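Side-chain contact in hypothetical protein (Staphylococcus aureus subsp. aureus Mu50, PDB 4PEO), which is very probably an essential cysteine protease that removes the N-terminal nine residues of ribosomal protein bL27: residues B[74-77]-B[78-81]. Residues are numbered along the deposited sequence; the frame is centred on the assembly and turned at random.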
ATOM      1  N   THR B  74       6.563   7.005 -16.542  1.00 33.84           N
ATOM      2  CA  THR B  74       6.888   5.595 -16.259  1.00 33.01           C
ATOM      3  C   THR B  74       8.326   5.431 -15.741  1.00 38.56           C
ATOM      4  O   THR B  74       8.681   4.369 -15.226  1.00 39.03           O
ATOM      5  CB  THR B  74       6.635   4.697 -17.492  1.00 36.89           C
ATOM      6  OG1 THR B  74       7.502   5.101 -18.550  1.00 39.94           O
ATOM      7  CG2 THR B  74       5.179   4.686 -17.939  1.00 36.57           C
ATOM      8  N   ASN B  75       9.156   6.474 -15.885  1.00 35.44           N
ATOM      9  CA  ASN B  75      10.532   6.429 -15.409  1.00 36.45           C
ATOM     10  C   ASN B  75      10.685   7.010 -14.000  1.00 38.14           C
ATOM     11  O   ASN B  75      11.808   7.158 -13.512  1.00 38.88           O
ATOM     12  CB  ASN B  75      11.497   7.058 -16.407  1.00 44.04           C
ATOM     13  CG  ASN B  75      11.428   6.459 -17.787  1.00 75.62           C
ATOM     14  OD1 ASN B  75      11.605   5.252 -18.026  1.00 71.26           O
ATOM     15  ND2 ASN B  75      11.136   7.315 -18.727  1.00 71.93           N
ATOM     16  N   ASN B  76       9.560   7.308 -13.334  1.00 32.53           N
ATOM     17  CA  ASN B  76       9.589   7.781 -11.960  1.00 31.64           C
ATOM     18  C   ASN B  76       9.729   6.537 -11.078  1.00 31.68           C
ATOM     19  O   ASN B  76       8.754   5.810 -10.871  1.00 29.34           O
ATOM     20  CB  ASN B  76       8.327   8.588 -11.604  1.00 32.26           C
ATOM     21  CG  ASN B  76       8.416   9.235 -10.240  1.00 42.48           C
ATOM     22  OD1 ASN B  76       8.696   8.587  -9.224  1.00 34.00           O
ATOM     23  ND2 ASN B  76       8.222  10.537 -10.189  1.00 37.14           N
ATOM     24  N   ASP B  77      10.952   6.275 -10.589  1.00 29.23           N
ATOM     25  CA  ASP B  77      11.235   5.094  -9.782  1.00 27.89           C
ATOM     26  C   ASP B  77      10.393   5.004  -8.517  1.00 30.43           C
ATOM     27  O   ASP B  77       9.999   3.906  -8.127  1.00 28.01           O
ATOM     28  CB  ASP B  77      12.731   5.007  -9.447  1.00 31.76           C
ATOM     29  CG  ASP B  77      13.635   4.716 -10.641  1.00 39.35           C
ATOM     30  OD1 ASP B  77      13.107   4.359 -11.728  1.00 38.36           O
ATOM     31  OD2 ASP B  77      14.864   4.796 -10.479  1.00 44.16           O
ATOM     32  N   GLU B  78      10.104   6.150  -7.884  1.00 28.70           N
ATOM     33  CA  GLU B  78       9.314   6.173  -6.645  1.00 26.68           C
ATOM     34  C   GLU B  78       7.861   5.767  -6.922  1.00 26.63           C
ATOM     35  O   GLU B  78       7.333   4.897  -6.225  1.00 23.40           O
ATOM     36  CB  GLU B  78       9.359   7.556  -5.998  1.00 28.71           C
ATOM     37  CG  GLU B  78      10.669   7.899  -5.312  1.00 39.81           C
ATOM     38  CD  GLU B  78      10.596   9.200  -4.534  1.00 64.88           C
ATOM     39  OE1 GLU B  78       9.993  10.176  -5.041  1.00 57.64           O
ATOM     40  OE2 GLU B  78      11.140   9.239  -3.408  1.00 62.68           O
ATOM     41  N   ALA B  79       7.225   6.356  -7.963  1.00 23.84           N
ATOM     42  CA  ALA B  79       5.844   6.000  -8.332  1.00 22.51           C
ATOM     43  C   ALA B  79       5.807   4.517  -8.747  1.00 24.35           C
ATOM     44  O   ALA B  79       4.885   3.806  -8.361  1.00 22.81           O
ATOM     45  CB  ALA B  79       5.362   6.882  -9.484  1.00 24.17           C
ATOM     46  N   GLN B  80       6.838   4.042  -9.484  1.00 22.17           N
ATOM     47  CA  GLN B  80       6.902   2.633  -9.896  1.00 22.54           C
ATOM     48  C   GLN B  80       7.001   1.701  -8.680  1.00 24.70           C
ATOM     49  O   GLN B  80       6.299   0.681  -8.634  1.00 23.29           O
ATOM     50  CB  GLN B  80       8.048   2.392 -10.875  1.00 24.72           C
ATOM     51  CG  GLN B  80       7.725   2.920 -12.291  1.00 24.93           C
ATOM     52  CD  GLN B  80       6.578   2.155 -12.929  1.00 24.04           C
ATOM     53  OE1 GLN B  80       6.601   0.929 -12.996  1.00 27.18           O
ATOM     54  NE2 GLN B  80       5.559   2.848 -13.433  1.00 23.29           N
ATOM     55  N   LEU B  81       7.808   2.081  -7.678  1.00 22.74           N
ATOM     56  CA  LEU B  81       7.911   1.283  -6.447  1.00 22.39           C
ATOM     57  C   LEU B  81       6.553   1.228  -5.733  1.00 24.88           C
ATOM     58  O   LEU B  81       6.161   0.168  -5.243  1.00 23.62           O
ATOM     59  CB  LEU B  81       8.982   1.846  -5.501  1.00 23.54           C
ATOM     60  CG  LEU B  81       9.211   1.057  -4.216  1.00 26.74           C
ATOM     61  CD1 LEU B  81       9.668  -0.377  -4.509  1.00 28.68           C
ATOM     62  CD2 LEU B  81      10.206   1.758  -3.319  1.00 29.93           C
TER
HETATM   63  O   HOH W   1       9.030  11.812  -7.506  1.00 40.65           O
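With chi1 at -173°, the side chain of Asn-76 sets CG trans to its own backbone N, and the turn about the next bond places OD1 over the amides of Glu-78 and Ala-79 while ND2 is left to meet a water. The oxygen accepts from Ala-79 N at 3.0 Å in an almost linear bond, 169° at the hydrogen. This donor does not lie in the plane of the amide but stands above it, 43° out, and Glu-78 N lies 3.1 Å from the same OD1. On the far end of the amide, ND2 donates to the water 3.1 Å away, which in turn donates to Glu-78 OE1. The glutamate chain carries its carboxylate away from the asparagine, and the water spans the gap between ND2 and OE1. Between the bond from Ala-79 and this water bridge, the amide is held at both its oxygen and its nitrogen, which should restrict its rotation.

The arrangement is a classic N-cap: a side-chain carbonyl stands in for the acceptor that an earlier turn would have supplied to the first turn of helix 77-96, which follows the loop leaving strand 67-70. Regular i to i+4 bonding takes over at once, Gln-80 N to Asn-76 O at 3.0 Å and Leu-81 N to Asp-77 O at 2.9 Å. Asp-77 adds a carboxylate to this opening turn, where it would probably interact favourably with the positive end of the helix dipole.

Gln-80, a buried residue, packs against the Thr-74 end of the loop. Its CG lies 3.4 Å from Thr-74 O, and its OE1 accepts from Val-14 N at the start of strand 14-20, tying the helix start to the sheet. Toward the other subunit, Glu-78 and Leu-81 pack on Leu-81 of the second copy.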